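Local coordinates for protein Xaa-Pro dipeptidase (Lactobacillus brevis, PDB 3I7M) that probably acts, as the whole protein of which this is the N-terminal domain, as a manganese-dependent metalloexopeptidase of the M24B family, at residues P54-P59 / F73-Y78; M20-N25 / A45-P50; P50-F55 / R95-E100. All blocks are in the same frame, centred on the assembly; numbering follows the deposited sequence. Where two conformers were deposited one is given.

Contact 1: P54-P59 / F73-Y78; sequences PFIFAP and FPVIGY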
loop_
_atom_site.group_PDB
_atom_site.type_symbol
_atom_site.label_atom_id
_atom_site.label_comp_id
_atom_site.label_asym_id
_atom_site.label_seq_id
_atom_site.Cartn_x
_atom_site.Cartn_y
_atom_site.Cartn_z
ATOM N N PRO A 54 4.596 -0.085 8.587
ATOM C CA PRO A 54 4.030 0.259 7.274
ATOM C C PRO A 54 4.524 1.614 6.788
ATOM O O PRO A 54 5.213 2.328 7.515
ATOM C CB PRO A 54 2.558 0.344 7.543
ATOM C CG PRO A 54 2.491 0.933 8.981
ATOM C CD PRO A 54 3.679 0.263 9.682
ATOM N N PHE A 55 4.122 1.991 5.585
ATOM C CA PHE A 55 4.341 3.342 5.103
ATOM C C PHE A 55 3.195 3.719 4.178
ATOM O O PHE A 55 2.477 2.864 3.627
ATOM C CB PHE A 55 5.677 3.526 4.409
ATOM C CG PHE A 55 5.861 2.800 3.123
ATOM C CD1 PHE A 55 5.515 3.363 1.898
ATOM C CD2 PHE A 55 6.453 1.554 3.120
ATOM C CE1 PHE A 55 5.704 2.677 0.713
ATOM C CE2 PHE A 55 6.701 0.856 1.963
ATOM C CZ PHE A 55 6.335 1.431 0.720
ATOM N N ILE A 56 2.995 5.007 3.993
ATOM C CA ILE A 56 2.087 5.548 2.995
ATOM C C ILE A 56 2.918 6.164 1.872
ATOM O O ILE A 56 3.972 6.788 2.116
ATOM C CB ILE A 56 1.123 6.570 3.583
ATOM C CG1 ILE A 56 0.168 5.830 4.465
ATOM C CG2 ILE A 56 0.375 7.368 2.520
ATOM C CD1 ILE A 56 -0.768 6.765 5.240
ATOM N N PHE A 57 2.448 6.019 0.632
ATOM C CA PHE A 57 3.064 6.621 -0.549
ATOM C C PHE A 57 2.007 7.473 -1.222
ATOM O O PHE A 57 0.856 7.042 -1.390
ATOM C CB PHE A 57 3.548 5.541 -1.510
ATOM C CG PHE A 57 4.319 6.065 -2.630
ATOM C CD1 PHE A 57 5.704 6.230 -2.534
ATOM C CD2 PHE A 57 3.711 6.413 -3.837
ATOM C CE1 PHE A 57 6.439 6.767 -3.610
ATOM C CE2 PHE A 57 4.502 6.941 -4.876
ATOM C CZ PHE A 57 5.833 7.092 -4.705
ATOM N N ALA A 58 2.309 8.746 -1.529
ATOM C CA ALA A 58 1.332 9.679 -1.973
ATOM C C ALA A 58 1.908 10.724 -2.863
ATOM O O ALA A 58 3.105 10.958 -2.819
ATOM C CB ALA A 58 0.667 10.374 -0.783
ATOM N N PRO A 59 1.076 11.458 -3.615
ATOM C CA PRO A 59 1.572 12.662 -4.295
ATOM C C PRO A 59 2.128 13.638 -3.279
ATOM O O PRO A 59 1.605 13.780 -2.187
ATOM C CB PRO A 59 0.361 13.178 -5.035
ATOM C CG PRO A 59 -0.651 11.940 -5.083
ATOM C CD PRO A 59 -0.375 11.228 -3.841
ATOM N N PHE A 73 3.781 6.721 11.006
ATOM C CA PHE A 73 4.777 6.044 10.233
ATOM C C PHE A 73 5.142 6.878 9.021
ATOM O O PHE A 73 4.545 7.985 8.843
ATOM C CB PHE A 73 4.215 4.685 9.838
ATOM C CG PHE A 73 3.699 3.847 11.020
ATOM C CD1 PHE A 73 4.598 3.263 11.888
ATOM C CD2 PHE A 73 2.353 3.646 11.220
ATOM C CE1 PHE A 73 4.185 2.500 12.951
ATOM C CE2 PHE A 73 1.887 2.859 12.280
ATOM C CZ PHE A 73 2.815 2.278 13.151
ATOM N N PRO A 74 6.156 6.426 8.257
ATOM C CA PRO A 74 6.562 7.254 7.121
ATOM C C PRO A 74 5.478 7.540 6.062
ATOM O O PRO A 74 4.544 6.749 5.850
ATOM C CB PRO A 74 7.732 6.532 6.556
ATOM C CG PRO A 74 8.277 5.781 7.717
ATOM C CD PRO A 74 7.109 5.337 8.466
ATOM N N VAL A 75 5.575 8.726 5.505
ATOM C CA VAL A 75 4.815 9.151 4.338
ATOM C C VAL A 75 5.789 9.641 3.301
ATOM O O VAL A 75 6.527 10.661 3.523
ATOM C CB VAL A 75 3.774 10.236 4.638
ATOM C CG1 VAL A 75 2.920 10.510 3.361
ATOM C CG2 VAL A 75 2.863 9.945 5.868
ATOM N N ILE A 76 5.808 8.986 2.149
ATOM C CA ILE A 76 6.735 9.204 1.100
ATOM C C ILE A 76 6.002 9.843 -0.055
ATOM O O ILE A 76 5.006 9.326 -0.539
ATOM C CB ILE A 76 7.387 7.875 0.589
ATOM C CG1 ILE A 76 8.141 7.171 1.729
ATOM C CG2 ILE A 76 8.316 8.102 -0.569
ATOM C CD1 ILE A 76 7.283 6.295 2.550
ATOM N N GLY A 77 6.465 10.992 -0.488
ATOM C CA GLY A 77 5.847 11.653 -1.594
ATOM C C GLY A 77 6.562 11.520 -2.899
ATOM O O GLY A 77 7.776 11.208 -2.948
ATOM N N TYR A 78 5.824 11.774 -3.940
ATOM C CA TYR A 78 6.401 11.808 -5.281
ATOM C C TYR A 78 5.883 12.973 -6.054
ATOM O O TYR A 78 4.729 13.425 -5.943
ATOM C CB TYR A 78 6.192 10.490 -6.044
ATOM C CG TYR A 78 4.862 10.316 -6.729
ATOM C CD1 TYR A 78 4.728 10.418 -8.074
ATOM C CD2 TYR A 78 3.723 9.974 -5.981
ATOM C CE1 TYR A 78 3.553 10.285 -8.721
ATOM C CE2 TYR A 78 2.512 9.812 -6.642
ATOM C CZ TYR A 78 2.433 9.927 -7.987
ATOM O OH TYR A 78 1.224 9.713 -8.638
#

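Contact 2: M20-N25 / A45-P50; sequences MTYLSN and ALVVFP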
loop_
_atom_site.group_PDB
_atom_site.type_symbol
_atom_site.label_atom_id
_atom_site.label_comp_id
_atom_site.label_asym_id
_atom_site.label_seq_id
_atom_site.Cartn_x
_atom_site.Cartn_y
_atom_site.Cartn_z
HETATM N N MSE A 20 3.911 -8.704 1.707
HETATM C CA MSE A 20 3.381 -7.362 1.976
HETATM C C MSE A 20 1.961 -7.343 1.480
HETATM O O MSE A 20 1.532 -8.169 0.677
HETATM C CB MSE A 20 4.161 -6.250 1.362
HETATM C CG MSE A 20 4.155 -6.342 -0.131
HETATM SE SE MSE A 20 5.363 -5.069 -0.928
HETATM C CE MSE A 20 4.812 -5.183 -2.663
ATOM N N THR A 21 1.221 -6.362 2.001
ATOM C CA THR A 21 -0.113 -6.003 1.542
ATOM C C THR A 21 -0.056 -4.591 0.980
ATOM O O THR A 21 0.431 -3.688 1.686
ATOM C CB THR A 21 -1.060 -6.130 2.684
ATOM O OG1 THR A 21 -1.224 -7.533 2.973
ATOM C CG2 THR A 21 -2.412 -5.567 2.346
ATOM N N TYR A 22 -0.595 -4.405 -0.223
ATOM C CA TYR A 22 -0.612 -3.093 -0.899
ATOM C C TYR A 22 -2.039 -2.637 -0.910
ATOM O O TYR A 22 -2.872 -3.234 -1.632
ATOM C CB TYR A 22 -0.037 -3.277 -2.299
ATOM C CG TYR A 22 -0.031 -1.991 -3.092
ATOM C CD1 TYR A 22 1.086 -1.170 -3.064
ATOM C CD2 TYR A 22 -1.037 -1.688 -3.955
ATOM C CE1 TYR A 22 1.080 0.025 -3.769
ATOM C CE2 TYR A 22 -1.040 -0.464 -4.689
ATOM C CZ TYR A 22 0.054 0.315 -4.589
ATOM O OH TYR A 22 0.051 1.538 -5.283
ATOM N N LEU A 23 -2.390 -1.611 -0.126
ATOM C CA LEU A 23 -3.763 -1.053 -0.032
ATOM C C LEU A 23 -3.844 0.188 -0.919
ATOM O O LEU A 23 -2.958 1.082 -0.829
ATOM C CB LEU A 23 -4.046 -0.702 1.395
ATOM C CG LEU A 23 -4.044 -1.900 2.340
ATOM C CD1 LEU A 23 -4.302 -1.355 3.755
ATOM C CD2 LEU A 23 -4.997 -3.018 1.967
ATOM N N SER A 24 -4.848 0.175 -1.782
ATOM C CA SER A 24 -5.065 1.242 -2.784
ATOM C C SER A 24 -6.441 1.858 -2.730
ATOM O O SER A 24 -6.675 2.852 -3.465
ATOM C CB SER A 24 -4.824 0.639 -4.180
ATOM O OG SER A 24 -5.682 -0.492 -4.394
ATOM N N ASN A 25 -7.400 1.252 -2.034
ATOM C CA ASN A 25 -8.774 1.743 -2.038
ATOM C C ASN A 25 -8.827 3.001 -1.169
ATOM O O ASN A 25 -8.532 2.897 -0.009
ATOM C CB ASN A 25 -9.725 0.631 -1.562
ATOM C CG ASN A 25 -11.166 0.984 -1.631
ATOM O OD1 ASN A 25 -11.550 2.155 -1.852
ATOM N ND2 ASN A 25 -11.992 -0.014 -1.496
ATOM N N ALA A 45 -1.053 5.013 -1.807
ATOM C CA ALA A 45 -1.053 3.625 -1.321
ATOM C C ALA A 45 -0.636 3.572 0.106
ATOM O O ALA A 45 0.088 4.445 0.606
ATOM C CB ALA A 45 -0.041 2.805 -2.185
ATOM N N LEU A 46 -1.052 2.510 0.768
ATOM C CA LEU A 46 -0.641 2.205 2.136
ATOM C C LEU A 46 -0.101 0.776 2.128
ATOM O O LEU A 46 -0.824 -0.142 1.732
ATOM C CB LEU A 46 -1.787 2.402 3.115
ATOM C CG LEU A 46 -1.432 2.482 4.594
ATOM C CD1 LEU A 46 -2.615 3.092 5.370
ATOM C CD2 LEU A 46 -1.089 1.105 5.064
ATOM N N VAL A 47 1.168 0.599 2.442
ATOM C CA VAL A 47 1.862 -0.682 2.346
ATOM C C VAL A 47 2.102 -1.220 3.721
ATOM O O VAL A 47 2.636 -0.540 4.580
ATOM C CB VAL A 47 3.172 -0.557 1.606
ATOM C CG1 VAL A 47 3.931 -1.899 1.567
ATOM C CG2 VAL A 47 2.864 0.033 0.202
ATOM N N VAL A 48 1.649 -2.441 3.934
ATOM C CA VAL A 48 1.701 -3.076 5.244
ATOM C C VAL A 48 2.556 -4.375 5.121
ATOM O O VAL A 48 2.499 -5.118 4.135
ATOM C CB VAL A 48 0.302 -3.495 5.721
ATOM C CG1 VAL A 48 0.294 -4.260 7.120
ATOM C CG2 VAL A 48 -0.652 -2.294 5.778
ATOM N N PHE A 49 3.419 -4.602 6.129
ATOM C CA PHE A 49 4.291 -5.759 6.158
ATOM C C PHE A 49 3.909 -6.635 7.310
ATOM O O PHE A 49 3.314 -6.177 8.286
ATOM C CB PHE A 49 5.759 -5.304 6.324
ATOM C CG PHE A 49 6.246 -4.452 5.192
ATOM C CD1 PHE A 49 6.660 -5.031 4.008
ATOM C CD2 PHE A 49 6.251 -3.072 5.289
ATOM C CE1 PHE A 49 7.102 -4.278 2.921
ATOM C CE2 PHE A 49 6.697 -2.275 4.221
ATOM C CZ PHE A 49 7.106 -2.879 3.014
ATOM N N PRO A 50 4.330 -7.886 7.226
ATOM C CA PRO A 50 3.939 -8.806 8.303
ATOM C C PRO A 50 4.714 -8.608 9.585
ATOM O O PRO A 50 4.229 -9.014 10.680
ATOM C CB PRO A 50 4.273 -10.162 7.738
ATOM C CG PRO A 50 5.270 -9.972 6.661
ATOM C CD PRO A 50 4.908 -8.568 6.079
#

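Contact 3: P50-F55 / R95-E100; sequences PDQDPF and RHVNPE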
loop_
_atom_site.group_PDB
_atom_site.type_symbol
_atom_site.label_atom_id
_atom_site.label_comp_id
_atom_site.label_asym_id
_atom_site.label_seq_id
_atom_site.Cartn_x
_atom_site.Cartn_y
_atom_site.Cartn_z
ATOM N N PRO A 50 4.330 -7.886 7.226
ATOM C CA PRO A 50 3.939 -8.806 8.303
ATOM C C PRO A 50 4.714 -8.608 9.585
ATOM O O PRO A 50 4.229 -9.014 10.680
ATOM C CB PRO A 50 4.273 -10.162 7.738
ATOM C CG PRO A 50 5.270 -9.972 6.661
ATOM C CD PRO A 50 4.908 -8.568 6.079
ATOM N N ASP A 51 5.886 -8.004 9.477
ATOM C CA ASP A 51 6.828 -8.000 10.590
ATOM C C ASP A 51 7.626 -6.707 10.749
ATOM O O ASP A 51 8.670 -6.668 11.436
ATOM C CB ASP A 51 7.750 -9.208 10.404
ATOM C CG ASP A 51 8.586 -9.102 9.150
ATOM O OD1 ASP A 51 8.319 -8.180 8.309
ATOM O OD2 ASP A 51 9.466 -9.999 8.984
ATOM N N GLN A 52 7.108 -5.612 10.197
ATOM C CA GLN A 52 7.786 -4.320 10.303
ATOM C C GLN A 52 6.798 -3.225 9.980
ATOM O O GLN A 52 5.673 -3.540 9.599
ATOM C CB GLN A 52 9.029 -4.284 9.413
ATOM C CG GLN A 52 8.748 -4.382 7.913
ATOM C CD GLN A 52 9.982 -4.149 7.062
ATOM O OE1 GLN A 52 10.582 -3.039 7.067
ATOM N NE2 GLN A 52 10.385 -5.151 6.361
ATOM N N ASP A 53 7.192 -1.982 10.187
ATOM C CA ASP A 53 6.310 -0.859 10.108
ATOM C C ASP A 53 5.828 -0.600 8.664
ATOM O O ASP A 53 6.565 -0.845 7.681
ATOM C CB ASP A 53 7.005 0.413 10.602
ATOM C CG ASP A 53 7.244 0.426 12.122
ATOM O OD1 ASP A 53 6.708 -0.450 12.870
ATOM O OD2 ASP A 53 7.901 1.414 12.485
ATOM N N PRO A 54 4.596 -0.085 8.587
ATOM C CA PRO A 54 4.030 0.259 7.274
ATOM C C PRO A 54 4.524 1.614 6.788
ATOM O O PRO A 54 5.213 2.328 7.515
ATOM C CB PRO A 54 2.558 0.344 7.543
ATOM C CG PRO A 54 2.491 0.933 8.981
ATOM C CD PRO A 54 3.679 0.263 9.682
ATOM N N PHE A 55 4.122 1.991 5.585
ATOM C CA PHE A 55 4.341 3.342 5.103
ATOM C C PHE A 55 3.195 3.719 4.178
ATOM O O PHE A 55 2.477 2.864 3.627
ATOM C CB PHE A 55 5.677 3.526 4.409
ATOM C CG PHE A 55 5.861 2.800 3.123
ATOM C CD1 PHE A 55 5.515 3.363 1.898
ATOM C CD2 PHE A 55 6.453 1.554 3.120
ATOM C CE1 PHE A 55 5.704 2.677 0.713
ATOM C CE2 PHE A 55 6.701 0.856 1.963
ATOM C CZ PHE A 55 6.335 1.431 0.720
ATOM N N ARG A 95 13.573 -1.786 2.693
ATOM C CA ARG A 95 13.076 -2.444 3.877
ATOM C C ARG A 95 13.406 -3.940 3.824
ATOM O O ARG A 95 12.906 -4.726 4.626
ATOM C CB ARG A 95 11.558 -2.202 4.009
ATOM C CG ARG A 95 11.305 -0.816 4.484
ATOM C CD ARG A 95 9.818 -0.474 4.382
ATOM N NE ARG A 95 9.474 0.768 5.021
ATOM C CZ ARG A 95 9.697 1.968 4.503
ATOM N NH1 ARG A 95 10.255 2.116 3.293
ATOM N NH2 ARG A 95 9.284 3.052 5.162
ATOM N N HIS A 96 14.286 -4.296 2.901
ATOM C CA HIS A 96 14.824 -5.658 2.775
ATOM C C HIS A 96 13.799 -6.692 2.418
ATOM O O HIS A 96 13.913 -7.865 2.819
ATOM C CB HIS A 96 15.610 -6.031 4.038
ATOM C CG HIS A 96 16.584 -4.973 4.463
ATOM N ND1 HIS A 96 17.676 -4.623 3.695
ATOM C CD2 HIS A 96 16.585 -4.130 5.523
ATOM C CE1 HIS A 96 18.329 -3.638 4.284
ATOM N NE2 HIS A 96 17.687 -3.317 5.394
ATOM N N VAL A 97 12.803 -6.288 1.621
ATOM C CA VAL A 97 11.774 -7.174 1.159
ATOM C C VAL A 97 11.892 -7.376 -0.329
ATOM O O VAL A 97 11.929 -6.409 -1.116
ATOM C CB VAL A 97 10.364 -6.642 1.523
ATOM C CG1 VAL A 97 9.289 -7.487 0.790
ATOM C CG2 VAL A 97 10.165 -6.565 3.035
ATOM N N ASN A 98 12.000 -8.640 -0.735
ATOM C CA ASN A 98 11.927 -9.030 -2.138
ATOM C C ASN A 98 10.632 -9.783 -2.214
ATOM O O ASN A 98 10.589 -10.978 -1.871
ATOM C CB ASN A 98 13.106 -9.922 -2.541
ATOM C CG ASN A 98 13.007 -10.446 -3.980
ATOM O OD1 ASN A 98 12.240 -9.953 -4.805
ATOM N ND2 ASN A 98 13.844 -11.445 -4.288
ATOM N N PRO A 99 9.542 -9.098 -2.622
ATOM C CA PRO A 99 8.234 -9.723 -2.386
ATOM C C PRO A 99 7.921 -10.945 -3.203
ATOM O O PRO A 99 8.153 -11.008 -4.440
ATOM C CB PRO A 99 7.229 -8.617 -2.712
ATOM C CG PRO A 99 7.926 -7.672 -3.539
ATOM C CD PRO A 99 9.410 -7.735 -3.168
ATOM N N GLU A 100 7.364 -11.925 -2.525
ATOM C CA GLU A 100 6.851 -13.108 -3.196
ATOM C C GLU A 100 5.344 -12.955 -3.245
ATOM O O GLU A 100 4.867 -12.206 -4.110
ATOM C CB GLU A 100 7.333 -14.383 -2.502
ATOM C CG GLU A 100 8.854 -14.550 -2.690
ATOM C CD GLU A 100 9.412 -15.856 -2.165
ATOM O OE1 GLU A 100 8.655 -16.820 -1.962
ATOM O OE2 GLU A 100 10.641 -15.885 -1.963
HETATM O O HOH W 1 9.211 -0.780 7.567
HETATM O O HOH W 2 7.979 2.259 7.585
#

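Contact 1: P54-P59 / F73-Y78
Pro54 lays its ring over one face of the Phe73 ring just ahead of two parallel strands, 55-59 and 75-78, which together with helix 63-67 make a beta-alpha-beta unit at one edge of the domain's mixed sheet. The CD atom of Pro54 stands 3.7 Å from the centroid of the Phe73 ring and only 7° off the ring normal, a CH-pi contact between the residues that lead into the strands. At Phe55 the ring meets a methyl: its CD1 is 3.5 Å from CD1 of Ile76, whose chi2 of 86° turns that methyl away from an extended course. Ile56 then shows the parallel pattern in its simplest form. Its N donates to Pro74 O at 3.0 Å and its O accepts from Ile76 N, so one residue grips both neighbours of Val75. On the side facing helix 63-67, Ile56 and Val75 run alongside each other in the same direction, and both rest on Ile66. Phe57 takes the other face, towards helix 84-94, where Pro84, Met87 and Ile88 pack on it. Its ring is nearly parallel to that of Tyr78, planes 14° apart, but offset, so that little of one ring covers the other; the closest atoms are Phe57 CE2 and Tyr78 CD2, at 3.3 Å. Ala58 donates from N to Ile76 O and accepts from Tyr78 N on its own O, which the CA of Gly77 also approaches, to 3.1 Å. At Pro59 the contact passes to the side chains, CG lying 4.1 Å from Tyr78 CE2.

Contact 2: M20-N25 / A45-P50
Tyr22 reaches across to Val47 and Ala45 in an antiparallel strand pair, 20-23 with 45-48, at the middle of the sheet. Chi1 of 179° puts CG anti to the backbone N; from there the side chain passes Val47 at a slant, CD1 of Tyr22 being 3.9 Å from CG2 of Val47. The CB of Ala45 nestles by the phenol end, 3.4 Å from Tyr22 CE1 and 3.3 Å from Tyr22 OH. Trp85 and Ile88 of helix 84-94 cover the same side chain.

Met20, deposited as selenomethionine, starts from a chi1 of 63°, which sets CG between the backbone N and the carbonyl carbon, and then runs extended. Its CB touches CD1 of Phe49 at 3.8 Å, and the selenium stands obliquely beside that ring, 5.4 Å from SE to the centroid, in a Met-aromatic contact. Leu23 belongs to the other face, with Leu46 and Val48; its CB lies 3.3 Å from Leu46 O, while Leu32 and Thr28 of helix 26-33 pack against it.

The hydrogen-bonded pairs Thr21-Val48 and Leu23-Leu46 each close with two nearly straight bonds, such as Thr21 N to Val48 O at 2.8 Å, and flank the non-hydrogen-bonded pair Tyr22-Val47. Backbone bonds thus pair the polar groups of the buried strands, and mostly apolar side chains join the sheet to the helices on its two faces, Thr21 OG1, bonded to Thr13 of helix 5-15, being an exception.

Contact 3: P50-F55 / R95-E100
Gln52 and Arg95 make the direct hydrogen bond between two loops, one connecting strands 45-48 and 55-59, the other following helix 84-94. The NE2 of Gln52 donates to Arg95 O at 3.1 Å with an almost straight N-H (175°), the acceptor lying in the plane of the amide. Gln52 OE1, the other branch, lies against CB of Arg95 at 3.3 Å and also faces a water. Val97 adds its CG2 beside Gln52 NE2, at 3.6 Å. Farther along the arginine, Phe55 sets CD2 over the centre of one guanidinium face, 3.6 Å from Arg95 CZ, the two planes being inclined by 37°.

Two waters extend this first shell. One accepts at 3.0 Å from Arg95 NE, carried there by an extended chain, and is placed to donate to Gln52 OE1 and to Asp53 O. A second sits at the guanidinium edge, in its plane, accepting from Arg95 NH2 at 2.9 Å, and can donate to Pro54 O.

In the second shell, Gln91 OE1, one turn back on helix 84-94, holds Arg95 NH1, and Phe49 packs against the arginine. The helix ends in a Schellman motif with His96, of positive phi, as its C-prime residue, which leaves Arg95 O at the helix terminus. The partial negative charge expected at a helix C-terminus would strengthen Arg95 O as an acceptor for the Gln52 amide, while the positive guanidinium is probably eased by the same helix end and by the oxygens of Gln52, Asp53 and Pro54 reached through water.

Overall arrangement
The three contacts belong to one alpha/beta domain built on a mixed sheet, the creatinase/prolidase N-terminal domain. Contact 2 lies near its middle, about 3 Å from the chain centre, and comes first along the sequence, handing on to contact 3 at the shared Pro50; contacts 1 and 3 share Pro54 and Phe55, their centres about 14 Å apart. Centres of contacts 1 and 2 are about 11 Å apart, and strands 45-48 and 55-59 are sheet neighbours, so the two pairings run on into one another. Contact 3, about 10 Å from contact 2 between centres, lies at the surface and ties the loop between those strands to the end of helix 84-94. The central strand pair, the edge crossover and that helix end thus meet along the chain from Ala45 to Phe55.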